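Local coordinates for protein superoxide dismutase [Fe] (Aquifex pyrophilus, PDB 1COJ) that catalyses the dismutation of superoxide to hydrogen peroxide and molecular oxygen, using one iron ion per subunit of a homotetramer, at residues L11-L16 with E22-H27; H81-G86 with L156-V161. All blocks are in the same frame, centred on the assembly; numbering follows the deposited sequence.

Contact 1 of 2, residues L11-L16 with E22-H27; sequences LKPQNL and EQIEPH. With FE (Fe (III) ion), chain B.
Ile24, on the first turns of helix 21-47, packs both its branches on loop 11-16. CG2 meets Pro13, 3.5 Å from Pro13 O and 4.1 Å from Pro13 CD. The other branch, CG1, runs anti to the carbonyl carbon (chi1 -65°) and carries CD1 to within 4.0 Å of Leu16 CD1, the two side chains crossing at about a right angle. This is the close, buried half of the contact. Pro13 O, covered by the methyl of Ile24, has no hydrogen-bonding partner in the model. Toward solvent the contact thins to a single ion pair. The fully extended chain of Lys12 passes CG2 of Ile24 and brings NZ to 2.8 Å from Glu25 OE2, approached on the syn side but 30° out of the carboxylate plane. Glu25 bends at chi2 (68°) to meet it, and Glu29, one turn on, forms a second salt bridge with the same ammonium. A methionine in place of Lys12 would probably leave both glutamates without their shared positive mate and free their carboxylates to turn. One turn beyond Ile24, His27 binds the iron through NE2 at 2.1 Å. The loop thus covers the start of the long helix that supplies the first metal ligand of iron/manganese superoxide dismutases.

Contact 2 of 2, residues H81-G86 with L156-V161; sequences HELYFG and LIPLIV. With FE (Fe (III) ion), chain B.
Leu83 and Tyr84, neighbours on the last turns of helix 63-86, meet the bulged strand 157-163 in different ways. Leu83 has CG anti to the carbonyl carbon (chi1 -69°), with chi2 extended, and this brings CD1 against the CB-CG edge of the Pro158 ring, 3.9 Å from Pro158 CB, the two side chains crossing at about a right angle. Its CB faces Val161 CG2, the methyl of that valine turned to the leucine, at 4.1 Å, so one leucine touches the strand both before and after the corner at Leu159. The corner is a classic beta bulge, in which two strand residues, Leu159 and Ile160, are set opposite the single Leu131. Tyr84 instead turns its ring across the strand direction, CG anti to the backbone N (chi1 172°). The ring is met at its edge: Val161 O lies in the ring plane, 3.4 Å from Tyr84 CD1, and this buried carbonyl has no hydrogen-bonding partner in the model. At the far end of the ring the hydroxyl is hydrogen-bonded to that of Tyr180. On another side of the helix, His81 puts NE2 on the iron at 2.2 Å, its ND1 hydrogen-bonded to Gly77 O. Helix 63-86 of the alpha-hairpin domain thus packs on a strand outermost within this chain in the three-stranded antiparallel sheet of the C-terminal domain, the interdomain junction beside the metal in iron/manganese superoxide dismutases.

In the fold
Contacts 1 and 2 follow one another along the chain, their centres 16 Å apart, and come together at the iron. Each supplies one histidine: NE2 of His27 and NE2 of His81 are 3.0 Å apart as ligands of the same ion, with the imidazole planes turned about 85° to each other. Asp163, just past segment 156-161, and His167 complete the protein ligands, and a water is bound at 2.0 Å from the iron. Away from the metal, the loop of contact 1 also packs on the helix of contact 2, with Pro13 CD 3.7 Å from Phe85 CD1. The Tyr84 ring lies beside His27, its CE2 3.7 Å from His27 CE1.

Contact 1 of 2, residues L11-L16 with E22-H27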
ATOM      1  N   LEU A  11      -9.686 -29.996   0.197  1.00 15.03           N
ATOM      2  CA  LEU A  11     -10.494 -28.782   0.094  1.00 15.84           C
ATOM      3  C   LEU A  11     -10.824 -28.386  -1.346  1.00 14.41           C
ATOM      4  O   LEU A  11     -11.634 -27.489  -1.570  1.00 15.74           O
ATOM      5  CB  LEU A  11      -9.752 -27.622   0.768  1.00 16.68           C
ATOM      6  CG  LEU A  11     -10.217 -27.069   2.117  1.00 19.00           C
ATOM      7  CD1 LEU A  11     -10.756 -28.151   3.019  1.00 17.32           C
ATOM      8  CD2 LEU A  11      -9.060 -26.330   2.772  1.00 19.18           C
ATOM      9  N   LYS A  12     -10.179 -29.030  -2.318  1.00 12.89           N
ATOM     10  CA  LYS A  12     -10.389 -28.710  -3.730  1.00 13.50           C
ATOM     11  C   LYS A  12     -11.812 -28.991  -4.227  1.00 15.91           C
ATOM     12  O   LYS A  12     -12.260 -30.141  -4.241  1.00 17.16           O
ATOM     13  CB  LYS A  12      -9.385 -29.474  -4.590  1.00 12.47           C
ATOM     14  CG  LYS A  12      -9.326 -29.019  -6.032  1.00 13.01           C
ATOM     15  CD  LYS A  12      -8.279 -29.820  -6.774  1.00 17.41           C
ATOM     16  CE  LYS A  12      -8.178 -29.405  -8.224  1.00 18.56           C
ATOM     17  NZ  LYS A  12      -7.197 -30.269  -8.927  1.00 18.34           N
ATOM     18  N   PRO A  13     -12.532 -27.940  -4.659  1.00 17.00           N
ATOM     19  CA  PRO A  13     -13.905 -28.050  -5.162  1.00 18.75           C
ATOM     20  C   PRO A  13     -13.895 -28.633  -6.571  1.00 18.67           C
ATOM     21  O   PRO A  13     -12.909 -28.501  -7.302  1.00 17.20           O
ATOM     22  CB  PRO A  13     -14.383 -26.592  -5.201  1.00 17.34           C
ATOM     23  CG  PRO A  13     -13.395 -25.841  -4.355  1.00 19.41           C
ATOM     24  CD  PRO A  13     -12.106 -26.533  -4.646  1.00 18.93           C
ATOM     25  N   GLN A  14     -15.002 -29.253  -6.960  1.00 19.62           N
ATOM     26  CA  GLN A  14     -15.112 -29.838  -8.285  1.00 19.85           C
ATOM     27  C   GLN A  14     -16.570 -29.849  -8.725  1.00 16.51           C
ATOM     28  O   GLN A  14     -17.476 -30.016  -7.912  1.00 15.01           O
ATOM     29  CB  GLN A  14     -14.562 -31.266  -8.283  1.00 24.75           C
ATOM     30  CG  GLN A  14     -13.599 -31.567  -9.427  1.00 34.99           C
ATOM     31  CD  GLN A  14     -12.342 -30.709  -9.376  1.00 39.08           C
ATOM     32  OE1 GLN A  14     -12.299 -29.616  -9.936  1.00 42.19           O
ATOM     33  NE2 GLN A  14     -11.326 -31.197  -8.686  1.00 44.61           N
ATOM     34  N   ASN A  15     -16.780 -29.616 -10.014  1.00 15.90           N
ATOM     35  CA  ASN A  15     -18.095 -29.604 -10.636  1.00 17.32           C
ATOM     36  C   ASN A  15     -19.024 -28.548 -10.047  1.00 17.62           C
ATOM     37  O   ASN A  15     -20.223 -28.784  -9.889  1.00 17.89           O
ATOM     38  CB  ASN A  15     -18.742 -30.994 -10.573  1.00 16.72           C
ATOM     39  CG  ASN A  15     -17.904 -32.061 -11.247  1.00 18.37           C
ATOM     40  OD1 ASN A  15     -17.228 -31.802 -12.236  1.00 19.30           O
ATOM     41  ND2 ASN A  15     -17.934 -33.266 -10.705  1.00 20.78           N
ATOM     42  N   LEU A  16     -18.473 -27.380  -9.730  1.00 17.60           N
ATOM     43  CA  LEU A  16     -19.278 -26.293  -9.182  1.00 17.09           C
ATOM     44  C   LEU A  16     -20.223 -25.754 -10.250  1.00 17.54           C
ATOM     45  O   LEU A  16     -19.970 -25.873 -11.444  1.00 19.23           O
ATOM     46  CB  LEU A  16     -18.387 -25.161  -8.655  1.00 14.89           C
ATOM     47  CG  LEU A  16     -17.393 -25.502  -7.540  1.00 14.44           C
ATOM     48  CD1 LEU A  16     -16.568 -24.275  -7.190  1.00 15.64           C
ATOM     49  CD2 LEU A  16     -18.143 -26.003  -6.323  1.00 15.04           C
ATOM     50  N   GLU A  22     -11.847 -25.990 -15.002  1.00 15.18           N
ATOM     51  CA  GLU A  22     -10.758 -25.335 -15.708  1.00 17.91           C
ATOM     52  C   GLU A  22     -10.326 -24.096 -14.927  1.00 15.77           C
ATOM     53  O   GLU A  22      -9.148 -23.754 -14.901  1.00 15.35           O
ATOM     54  CB  GLU A  22     -11.206 -24.938 -17.118  1.00 22.49           C
ATOM     55  CG  GLU A  22     -10.101 -24.325 -17.978  1.00 35.25           C
ATOM     56  CD  GLU A  22     -10.560 -23.914 -19.377  1.00 42.42           C
ATOM     57  OE1 GLU A  22      -9.684 -23.662 -20.234  1.00 45.45           O
ATOM     58  OE2 GLU A  22     -11.785 -23.834 -19.627  1.00 47.24           O
ATOM     59  N   GLN A  23     -11.291 -23.422 -14.311  1.00 13.32           N
ATOM     60  CA  GLN A  23     -11.026 -22.230 -13.513  1.00 12.97           C
ATOM     61  C   GLN A  23     -10.409 -22.617 -12.166  1.00 13.51           C
ATOM     62  O   GLN A  23      -9.454 -21.985 -11.697  1.00 14.31           O
ATOM     63  CB  GLN A  23     -12.333 -21.456 -13.294  1.00 12.13           C
ATOM     64  CG  GLN A  23     -12.223 -20.238 -12.389  1.00 12.51           C
ATOM     65  CD  GLN A  23     -11.319 -19.170 -12.954  1.00 11.83           C
ATOM     66  OE1 GLN A  23     -11.750 -18.321 -13.732  1.00 11.95           O
ATOM     67  NE2 GLN A  23     -10.050 -19.215 -12.576  1.00 12.25           N
ATOM     68  N   ILE A  24     -10.955 -23.664 -11.557  1.00 10.94           N
ATOM     69  CA  ILE A  24     -10.484 -24.150 -10.266  1.00 11.65           C
ATOM     70  C   ILE A  24      -9.046 -24.676 -10.290  1.00 13.20           C
ATOM     71  O   ILE A  24      -8.268 -24.408  -9.372  1.00 12.23           O
ATOM     72  CB  ILE A  24     -11.417 -25.264  -9.726  1.00 11.89           C
ATOM     73  CG1 ILE A  24     -12.810 -24.699  -9.427  1.00 14.40           C
ATOM     74  CG2 ILE A  24     -10.817 -25.924  -8.487  1.00 12.33           C
ATOM     75  CD1 ILE A  24     -12.839 -23.640  -8.341  1.00 15.92           C
ATOM     76  N   GLU A  25      -8.689 -25.389 -11.355  1.00 12.77           N
ATOM     77  CA  GLU A  25      -7.363 -25.990 -11.477  1.00 13.89           C
ATOM     78  C   GLU A  25      -6.166 -25.074 -11.187  1.00 13.17           C
ATOM     79  O   GLU A  25      -5.427 -25.310 -10.225  1.00 12.64           O
ATOM     80  CB  GLU A  25      -7.214 -26.687 -12.840  1.00 16.03           C
ATOM     81  CG  GLU A  25      -5.969 -27.575 -12.979  1.00 18.45           C
ATOM     82  CD  GLU A  25      -6.006 -28.831 -12.105  1.00 22.44           C
ATOM     83  OE1 GLU A  25      -4.972 -29.530 -12.023  1.00 24.55           O
ATOM     84  OE2 GLU A  25      -7.064 -29.129 -11.508  1.00 21.69           O
ATOM     85  N   PRO A  26      -5.965 -24.011 -11.988  1.00 11.18           N
ATOM     86  CA  PRO A  26      -4.823 -23.137 -11.718  1.00 11.17           C
ATOM     87  C   PRO A  26      -4.934 -22.390 -10.391  1.00 11.36           C
ATOM     88  O   PRO A  26      -3.928 -22.140  -9.727  1.00 11.53           O
ATOM     89  CB  PRO A  26      -4.832 -22.182 -12.913  1.00 11.38           C
ATOM     90  CG  PRO A  26      -6.278 -22.081 -13.254  1.00 10.96           C
ATOM     91  CD  PRO A  26      -6.736 -23.518 -13.146  1.00 11.73           C
ATOM     92  N   HIS A  27      -6.157 -22.067  -9.990  1.00 11.17           N
ATOM     93  CA  HIS A  27      -6.381 -21.339  -8.745  1.00 12.10           C
ATOM     94  C   HIS A  27      -5.908 -22.150  -7.543  1.00 13.35           C
ATOM     95  O   HIS A  27      -5.201 -21.631  -6.672  1.00 11.82           O
ATOM     96  CB  HIS A  27      -7.862 -20.978  -8.594  1.00 11.48           C
ATOM     97  CG  HIS A  27      -8.121 -19.859  -7.633  1.00 13.92           C
ATOM     98  ND1 HIS A  27      -9.379 -19.423  -7.275  1.00 14.16           N
ATOM     99  CD2 HIS A  27      -7.251 -19.069  -6.950  1.00 13.93           C
ATOM    100  CE1 HIS A  27      -9.237 -18.408  -6.410  1.00 17.87           C
ATOM    101  NE2 HIS A  27      -7.962 -18.155  -6.180  1.00 18.29           N
TER
HETATM  102 FE    FE B 213      -7.119 -16.393  -5.320  0.55 20.15          FE
HETATM  103  O   HOH W   1      -6.556 -14.675  -4.464  1.00 13.62           O

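Contact 2 of 2, residues H81-G86 with L156-V161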
ATOM      1  N   HIS A  81      -7.538 -18.581   1.123  1.00  9.33           N
ATOM      2  CA  HIS A  81      -7.883 -19.556   0.094  1.00  9.62           C
ATOM      3  C   HIS A  81      -8.517 -20.804   0.694  1.00  9.86           C
ATOM      4  O   HIS A  81      -9.474 -21.345   0.137  1.00 12.47           O
ATOM      5  CB  HIS A  81      -6.671 -19.917  -0.768  1.00  6.29           C
ATOM      6  CG  HIS A  81      -6.396 -18.921  -1.852  1.00  9.37           C
ATOM      7  ND1 HIS A  81      -5.529 -17.861  -1.720  1.00  8.37           N
ATOM      8  CD2 HIS A  81      -6.956 -18.785  -3.080  1.00  9.99           C
ATOM      9  CE1 HIS A  81      -5.592 -17.127  -2.831  1.00 12.91           C
ATOM     10  NE2 HIS A  81      -6.444 -17.647  -3.687  1.00 13.98           N
ATOM     11  N   GLU A  82      -8.023 -21.236   1.851  1.00 10.56           N
ATOM     12  CA  GLU A  82      -8.587 -22.413   2.499  1.00  9.69           C
ATOM     13  C   GLU A  82     -10.021 -22.156   2.949  1.00  9.40           C
ATOM     14  O   GLU A  82     -10.871 -23.046   2.870  1.00 10.64           O
ATOM     15  CB  GLU A  82      -7.712 -22.860   3.665  1.00  8.92           C
ATOM     16  CG  GLU A  82      -6.373 -23.384   3.198  1.00  8.95           C
ATOM     17  CD  GLU A  82      -5.528 -23.969   4.308  1.00 13.14           C
ATOM     18  OE1 GLU A  82      -4.508 -24.603   3.978  1.00 13.92           O
ATOM     19  OE2 GLU A  82      -5.864 -23.797   5.499  1.00 15.18           O
ATOM     20  N   LEU A  83     -10.294 -20.934   3.393  1.00  9.24           N
ATOM     21  CA  LEU A  83     -11.636 -20.554   3.826  1.00  8.24           C
ATOM     22  C   LEU A  83     -12.568 -20.438   2.617  1.00  8.80           C
ATOM     23  O   LEU A  83     -13.760 -20.738   2.697  1.00  9.71           O
ATOM     24  CB  LEU A  83     -11.589 -19.220   4.579  1.00  9.70           C
ATOM     25  CG  LEU A  83     -10.907 -19.212   5.952  1.00  9.60           C
ATOM     26  CD1 LEU A  83     -10.656 -17.785   6.401  1.00 10.78           C
ATOM     27  CD2 LEU A  83     -11.774 -19.944   6.965  1.00 11.63           C
ATOM     28  N   TYR A  84     -11.998 -20.013   1.495  1.00  9.17           N
ATOM     29  CA  TYR A  84     -12.730 -19.848   0.244  1.00  9.68           C
ATOM     30  C   TYR A  84     -13.132 -21.195  -0.373  1.00 11.39           C
ATOM     31  O   TYR A  84     -14.318 -21.474  -0.554  1.00 11.55           O
ATOM     32  CB  TYR A  84     -11.867 -19.030  -0.723  1.00  6.55           C
ATOM     33  CG  TYR A  84     -12.383 -18.902  -2.139  1.00  8.88           C
ATOM     34  CD1 TYR A  84     -13.439 -18.048  -2.446  1.00  8.30           C
ATOM     35  CD2 TYR A  84     -11.767 -19.589  -3.183  1.00  8.48           C
ATOM     36  CE1 TYR A  84     -13.864 -17.872  -3.762  1.00  8.15           C
ATOM     37  CE2 TYR A  84     -12.185 -19.422  -4.503  1.00  9.96           C
ATOM     38  CZ  TYR A  84     -13.227 -18.558  -4.786  1.00 10.72           C
ATOM     39  OH  TYR A  84     -13.581 -18.325  -6.098  1.00 10.93           O
ATOM     40  N   PHE A  85     -12.147 -22.035  -0.674  1.00 11.51           N
ATOM     41  CA  PHE A  85     -12.415 -23.344  -1.265  1.00 12.14           C
ATOM     42  C   PHE A  85     -13.250 -24.223  -0.341  1.00 11.57           C
ATOM     43  O   PHE A  85     -14.185 -24.896  -0.783  1.00 12.33           O
ATOM     44  CB  PHE A  85     -11.103 -24.058  -1.597  1.00 11.42           C
ATOM     45  CG  PHE A  85     -10.317 -23.412  -2.703  1.00 11.61           C
ATOM     46  CD1 PHE A  85     -10.913 -23.141  -3.931  1.00 11.54           C
ATOM     47  CD2 PHE A  85      -8.974 -23.088  -2.522  1.00 11.11           C
ATOM     48  CE1 PHE A  85     -10.187 -22.561  -4.962  1.00 12.50           C
ATOM     49  CE2 PHE A  85      -8.238 -22.506  -3.550  1.00 11.34           C
ATOM     50  CZ  PHE A  85      -8.845 -22.243  -4.772  1.00 12.72           C
ATOM     51  N   GLY A  86     -12.931 -24.179   0.950  1.00 10.77           N
ATOM     52  CA  GLY A  86     -13.632 -24.979   1.937  1.00 11.26           C
ATOM     53  C   GLY A  86     -15.120 -24.736   2.090  1.00 11.51           C
ATOM     54  O   GLY A  86     -15.836 -25.585   2.623  1.00 12.59           O
ATOM     55  N   LEU A 156     -10.764  -9.925  13.256  1.00 11.43           N
ATOM     56  CA  LEU A 156     -11.949 -10.387  12.537  1.00 11.52           C
ATOM     57  C   LEU A 156     -12.003 -11.905  12.338  1.00 10.55           C
ATOM     58  O   LEU A 156     -11.034 -12.512  11.887  1.00 11.29           O
ATOM     59  CB  LEU A 156     -12.038  -9.681  11.173  1.00 11.56           C
ATOM     60  CG  LEU A 156     -13.326  -9.865  10.363  1.00 12.03           C
ATOM     61  CD1 LEU A 156     -14.407  -8.978  10.932  1.00 11.86           C
ATOM     62  CD2 LEU A 156     -13.096  -9.509   8.911  1.00 14.55           C
ATOM     63  N   ILE A 157     -13.132 -12.514  12.702  1.00  8.96           N
ATOM     64  CA  ILE A 157     -13.330 -13.952  12.516  1.00  9.49           C
ATOM     65  C   ILE A 157     -14.151 -14.067  11.229  1.00  9.23           C
ATOM     66  O   ILE A 157     -15.324 -13.699  11.198  1.00  9.96           O
ATOM     67  CB  ILE A 157     -14.101 -14.581  13.694  1.00 10.95           C
ATOM     68  CG1 ILE A 157     -13.357 -14.317  15.006  1.00 10.61           C
ATOM     69  CG2 ILE A 157     -14.241 -16.086  13.486  1.00  9.55           C
ATOM     70  CD1 ILE A 157     -14.115 -14.759  16.235  1.00 13.08           C
ATOM     71  N   PRO A 158     -13.534 -14.561  10.142  1.00 11.42           N
ATOM     72  CA  PRO A 158     -14.172 -14.722   8.826  1.00 11.63           C
ATOM     73  C   PRO A 158     -15.261 -15.779   8.748  1.00 12.02           C
ATOM     74  O   PRO A 158     -15.062 -16.913   9.181  1.00 14.09           O
ATOM     75  CB  PRO A 158     -13.002 -15.116   7.918  1.00 11.09           C
ATOM     76  CG  PRO A 158     -11.771 -14.761   8.703  1.00 14.80           C
ATOM     77  CD  PRO A 158     -12.159 -15.076  10.108  1.00 10.74           C
ATOM     78  N   LEU A 159     -16.389 -15.417   8.147  1.00 11.59           N
ATOM     79  CA  LEU A 159     -17.498 -16.347   7.983  1.00 10.33           C
ATOM     80  C   LEU A 159     -17.634 -16.639   6.498  1.00 11.22           C
ATOM     81  O   LEU A 159     -17.657 -17.798   6.091  1.00 12.52           O
ATOM     82  CB  LEU A 159     -18.803 -15.760   8.527  1.00 10.66           C
ATOM     83  CG  LEU A 159     -18.825 -15.334   9.999  1.00 11.18           C
ATOM     84  CD1 LEU A 159     -20.216 -14.855  10.368  1.00 13.72           C
ATOM     85  CD2 LEU A 159     -18.398 -16.481  10.907  1.00 12.26           C
ATOM     86  N   ILE A 160     -17.736 -15.585   5.691  1.00 10.18           N
ATOM     87  CA  ILE A 160     -17.849 -15.731   4.239  1.00 10.46           C
ATOM     88  C   ILE A 160     -16.690 -14.967   3.603  1.00 11.79           C
ATOM     89  O   ILE A 160     -16.474 -13.788   3.909  1.00 12.24           O
ATOM     90  CB  ILE A 160     -19.191 -15.175   3.694  1.00 11.04           C
ATOM     91  CG1 ILE A 160     -20.367 -15.985   4.249  1.00 12.28           C
ATOM     92  CG2 ILE A 160     -19.189 -15.189   2.161  1.00  8.93           C
ATOM     93  CD1 ILE A 160     -21.736 -15.489   3.786  1.00 10.99           C
ATOM     94  N   VAL A 161     -15.948 -15.639   2.725  1.00 10.25           N
ATOM     95  CA  VAL A 161     -14.793 -15.040   2.061  1.00 10.56           C
ATOM     96  C   VAL A 161     -14.900 -15.157   0.539  1.00 11.46           C
ATOM     97  O   VAL A 161     -15.000 -16.261   0.000  1.00 12.90           O
ATOM     98  CB  VAL A 161     -13.481 -15.723   2.533  1.00 10.92           C
ATOM     99  CG1 VAL A 161     -12.287 -15.114   1.844  1.00 13.10           C
ATOM    100  CG2 VAL A 161     -13.332 -15.592   4.040  1.00 10.91           C
TER
HETATM  101 FE    FE B 213      -7.119 -16.393  -5.320  0.55 20.15          FE
HETATM  102  O   HOH W   1      -6.556 -14.675  -4.464  1.00 13.62           O